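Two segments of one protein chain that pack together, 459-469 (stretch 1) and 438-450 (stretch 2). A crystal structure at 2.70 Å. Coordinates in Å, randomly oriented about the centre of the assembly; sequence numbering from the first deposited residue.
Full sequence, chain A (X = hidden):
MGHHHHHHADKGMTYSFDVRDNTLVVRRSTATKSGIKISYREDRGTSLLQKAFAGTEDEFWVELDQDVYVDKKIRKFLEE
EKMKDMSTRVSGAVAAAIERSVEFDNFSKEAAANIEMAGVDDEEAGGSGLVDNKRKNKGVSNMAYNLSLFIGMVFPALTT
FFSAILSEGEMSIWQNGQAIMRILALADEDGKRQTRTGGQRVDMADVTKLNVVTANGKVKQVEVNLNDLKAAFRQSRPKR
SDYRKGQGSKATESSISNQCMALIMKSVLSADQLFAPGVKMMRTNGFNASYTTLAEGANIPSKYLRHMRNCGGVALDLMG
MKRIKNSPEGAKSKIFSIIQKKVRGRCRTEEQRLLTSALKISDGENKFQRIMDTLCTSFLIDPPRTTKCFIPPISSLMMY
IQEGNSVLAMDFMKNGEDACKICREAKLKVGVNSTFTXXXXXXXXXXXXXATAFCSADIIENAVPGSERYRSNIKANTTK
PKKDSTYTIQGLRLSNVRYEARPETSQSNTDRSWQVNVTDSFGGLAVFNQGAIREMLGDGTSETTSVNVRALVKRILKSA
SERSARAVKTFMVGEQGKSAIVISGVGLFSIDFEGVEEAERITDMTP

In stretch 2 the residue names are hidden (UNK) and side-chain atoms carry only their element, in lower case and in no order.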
# COMPACT_ATOMS: atom_id res chain seq x y z
N ILE A 459 -0.19 6.50 4.29
CA ILE A 459 0.19 7.61 5.14
C ILE A 459 0.09 7.22 6.61
O ILE A 459 1.07 7.37 7.36
CB ILE A 459 -0.63 8.88 4.88
CG1 ILE A 459 -0.45 9.36 3.45
CG2 ILE A 459 -0.23 10.01 5.86
CD1 ILE A 459 -1.22 10.64 3.13
N ILE A 460 -1.09 6.73 7.00
CA ILE A 460 -1.33 6.17 8.33
C ILE A 460 -0.20 5.23 8.74
O ILE A 460 0.37 5.37 9.82
CB ILE A 460 -2.62 5.34 8.39
CG1 ILE A 460 -3.85 6.23 8.20
CG2 ILE A 460 -2.69 4.60 9.69
CD1 ILE A 460 -4.08 7.18 9.34
N GLU A 461 0.12 4.27 7.88
CA GLU A 461 1.15 3.30 8.22
C GLU A 461 2.50 3.97 8.45
O GLU A 461 3.21 3.65 9.41
CB GLU A 461 1.27 2.22 7.16
CG GLU A 461 2.21 1.11 7.56
CD GLU A 461 1.46 -0.02 8.25
OE1 GLU A 461 0.33 -0.33 7.80
OE2 GLU A 461 2.01 -0.59 9.24
N ASN A 462 2.89 4.89 7.58
CA ASN A 462 4.14 5.60 7.82
C ASN A 462 4.10 6.61 8.98
O ASN A 462 5.13 6.92 9.57
CB ASN A 462 4.64 6.29 6.55
CG ASN A 462 5.13 5.30 5.53
OD1 ASN A 462 6.34 5.12 5.36
ND2 ASN A 462 4.19 4.65 4.85
N ALA A 463 2.91 7.11 9.30
CA ALA A 463 2.78 8.11 10.34
C ALA A 463 3.05 7.50 11.71
O ALA A 463 3.84 8.02 12.49
CB ALA A 463 1.42 8.77 10.29
N VAL A 464 2.39 6.38 12.01
CA VAL A 464 2.64 5.66 13.25
C VAL A 464 2.95 4.23 12.89
O VAL A 464 2.02 3.44 12.71
CB VAL A 464 1.43 5.66 14.18
CG1 VAL A 464 1.74 4.88 15.45
CG2 VAL A 464 1.01 7.07 14.52
N PRO A 465 4.25 3.89 12.76
CA PRO A 465 4.63 2.56 12.28
C PRO A 465 3.95 1.49 13.10
O PRO A 465 3.75 1.66 14.31
CB PRO A 465 6.14 2.52 12.50
CG PRO A 465 6.55 3.92 12.51
CD PRO A 465 5.42 4.66 13.18
N GLY A 466 3.60 0.39 12.44
CA GLY A 466 3.09 -0.76 13.16
C GLY A 466 1.59 -0.71 13.35
O GLY A 466 1.00 -1.65 13.87
N SER A 467 0.96 0.39 12.95
CA SER A 467 -0.48 0.46 13.06
C SER A 467 -1.13 -0.44 12.01
O SER A 467 -0.51 -0.79 10.99
CB SER A 467 -0.97 1.91 12.93
OG SER A 467 -0.57 2.45 11.69
N GLU A 468 -2.38 -0.80 12.27
CA GLU A 468 -3.16 -1.66 11.40
C GLU A 468 -3.73 -0.87 10.19
O GLU A 468 -4.39 0.15 10.35
CB GLU A 468 -4.27 -2.32 12.23
CG GLU A 468 -5.23 -3.17 11.44
CD GLU A 468 -4.57 -4.42 10.87
OE1 GLU A 468 -4.19 -5.31 11.69
OE2 GLU A 468 -4.44 -4.50 9.62
N ARG A 469 -3.48 -1.37 8.98
CA ARG A 469 -3.83 -0.67 7.75
C ARG A 469 -5.24 -1.02 7.23
O ARG A 469 -5.82 -0.32 6.38
CB ARG A 469 -2.74 -0.91 6.70
CG ARG A 469 -3.20 -1.11 5.28
CD ARG A 469 -2.06 -1.58 4.38
NE ARG A 469 -1.12 -0.51 4.01
CZ ARG A 469 -1.11 0.09 2.82
NH1 ARG A 469 -2.00 -0.26 1.89
NH2 ARG A 469 -0.22 1.04 2.56
N UNK A 438 -2.57 -3.54 20.36
CA UNK A 438 -1.62 -2.45 20.26
C UNK A 438 -1.66 -1.83 18.88
O UNK A 438 -1.60 -0.61 18.73
c UNK A 438 1.15 -1.17 23.30
se UNK A 438 0.70 -0.33 21.62
c UNK A 438 0.87 -1.87 20.40
c UNK A 438 -0.20 -2.93 20.62
N UNK A 439 -1.79 -2.67 17.86
CA UNK A 439 -1.83 -2.17 16.49
C UNK A 439 -3.13 -1.42 16.22
O UNK A 439 -3.16 -0.51 15.39
c UNK A 439 -1.65 -3.32 15.51
o UNK A 439 -2.80 -4.11 15.52
N UNK A 440 -4.20 -1.79 16.90
CA UNK A 440 -5.44 -1.02 16.86
C UNK A 440 -5.23 0.37 17.48
O UNK A 440 -5.58 1.39 16.89
c UNK A 440 -7.82 -0.82 17.67
c UNK A 440 -6.93 -3.03 16.94
c UNK A 440 -6.58 -1.72 17.61
N UNK A 441 -4.64 0.39 18.68
CA UNK A 441 -4.38 1.64 19.38
C UNK A 441 -3.50 2.55 18.55
O UNK A 441 -3.77 3.75 18.45
c UNK A 441 -3.77 1.37 20.75
N UNK A 442 -2.46 1.98 17.94
CA UNK A 442 -1.58 2.77 17.07
C UNK A 442 -2.32 3.39 15.87
O UNK A 442 -2.05 4.53 15.48
c UNK A 442 -0.39 1.92 16.62
c UNK A 442 0.49 1.53 17.79
c UNK A 442 3.63 2.08 17.50
n UNK A 442 2.72 1.40 16.81
n UNK A 442 3.59 2.09 18.83
c UNK A 442 1.65 0.64 17.40
n UNK A 442 4.57 2.77 16.87
N UNK A 443 -3.29 2.65 15.33
CA UNK A 443 -4.14 3.17 14.26
C UNK A 443 -5.02 4.33 14.76
O UNK A 443 -5.28 5.28 14.03
c UNK A 443 -5.02 2.05 13.62
o UNK A 443 -4.19 1.02 13.08
c UNK A 443 -5.87 2.60 12.51
N UNK A 444 -5.46 4.26 16.01
CA UNK A 444 -6.32 5.28 16.59
C UNK A 444 -5.57 6.59 16.84
O UNK A 444 -6.14 7.68 16.77
s UNK A 444 -8.24 3.64 17.60
c UNK A 444 -6.92 4.77 17.89
N UNK A 445 -4.29 6.44 17.16
CA UNK A 445 -3.39 7.53 17.35
C UNK A 445 -3.10 8.19 16.00
O UNK A 445 -3.20 9.41 15.88
c UNK A 445 -0.91 8.01 17.84
c UNK A 445 -2.08 7.02 18.01
c UNK A 445 -2.32 6.71 19.48
N UNK A 446 -2.75 7.37 15.01
CA UNK A 446 -2.44 7.84 13.68
C UNK A 446 -3.59 8.68 13.15
O UNK A 446 -3.40 9.81 12.69
c UNK A 446 -2.20 6.67 12.75
N UNK A 447 -4.79 8.10 13.21
CA UNK A 447 -5.98 8.77 12.73
C UNK A 447 -6.21 10.15 13.41
O UNK A 447 -6.51 11.12 12.74
c UNK A 447 -7.20 7.82 12.78
c UNK A 447 -8.52 8.58 12.90
c UNK A 447 -7.19 6.91 11.56
N UNK A 448 -6.03 10.25 14.72
CA UNK A 448 -6.15 11.54 15.37
C UNK A 448 -5.04 12.54 14.99
O UNK A 448 -5.28 13.76 14.81
c UNK A 448 -6.29 11.39 16.87
o UNK A 448 -7.56 10.83 17.19
N UNK A 449 -3.82 12.03 14.83
CA UNK A 449 -2.73 12.89 14.39
C UNK A 449 -3.00 13.60 13.07
O UNK A 449 -2.67 14.77 12.91
c UNK A 449 -0.86 11.90 15.78
se UNK A 449 0.91 11.09 15.70
c UNK A 449 1.83 12.82 15.58
c UNK A 449 -1.40 12.15 14.38
N UNK A 450 -3.62 12.90 12.12
CA UNK A 450 -3.97 13.50 10.86
C UNK A 450 -5.41 13.97 10.87
O UNK A 450 -5.91 14.51 9.87
c UNK A 450 -2.21 12.19 9.67
c UNK A 450 -4.61 11.30 9.79
c UNK A 450 -3.70 12.55 9.69

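Position 438 carries an unbranched chain of two carbons, a selenium and a terminal carbon; it touches nothing on stretch 1. The selenium makes it selenomethionine, M438.

Position 439 has one carbon and then one oxygen. Its CB lies 3.5 Å from the O of G466, and its backbone O accepts a hydrogen bond from the N of E468 at 3.2 Å. A lone hydroxyl on CB means serine, S439.

Position 440 holds three carbons, forked at the first, and points away: V440. Position 441 has a single carbon, also directed away: A441.

Position 442 is the long one: three carbons, a nitrogen, then a carbon bearing two more nitrogens. Such a planar end is a guanidinium, so this is R442. Its NE and NH2 both donate to the O of P465, at 2.7 and 2.9 Å, so one carbonyl of the turn is held by two donors. CG1 of V464 covers one face of the group, 3.8 Å from NH2, while the turn backbone runs along its edge. NH1 is hydrogen-bonded elsewhere in the structure.

At position 443 the first carbon carries one oxygen and one carbon. The oxygen sits 2.7 Å from the N of E468 and 3.3 Å from the CB of S467. A branched hydroxyl is threonine, T443. Its OG1 is also 2.9 Å from the O of E468 and 3.0 Å from the O of S439; which of these acceptors takes its proton is left open.

Position 444 shows a carbon and then a sulfur; the CA-to-CB bond points away, and nothing touches stretch 1: C444. Position 445 is three carbons forked at the first, hence V445; its CG1 meets CG2 of V464 at 3.9 Å.

Position 446 has one carbon, pointing toward stretch 1. That CB lies 3.7 Å from CG2 of I460 and 3.7 Å from CG2 of V464. This is A446, and CG2 of V464 also lies 3.6 Å from its CA.

Position 447 is again a forked three-carbon group, V447, whose CG2 packs 3.8 Å from CD1 of I460. Position 448 is a carbon plus an oxygen, out of reach: S448, its OG hydrogen-bonded elsewhere in the structure.

Position 449 repeats the unbranched selenium chain, so it is selenomethionine M449, with SE 4.2 Å from CG2 of V464. Position 450, three carbons forked at the first, is V450; its CG2 lies 4.2 Å from CD1 of I460.

The contact has two halves. Toward the C-terminal part of stretch 2, I460 and V464 pack against apolar groups: A446, which touches both, the valines V445, V447 and V450, and the selenium of M449. Toward the N-terminal part, a type II turn from V464 to S467 offers the O of P465 to R442, and just beyond it the backbone of E468 meets the O of S439 and the OG1 of T443. G466, at phi/psi 89/-5, has no CB; an ideal one would lie 3.4 Å from NE of R442 and jam against the preceding carbonyl. The rule is compact: close apolar packing beside a turn, with polar groups of the helix meeting the backbone of the turn and of the residue that follows it.

Stretch 2 438-450: MSVARTCVAVSMV
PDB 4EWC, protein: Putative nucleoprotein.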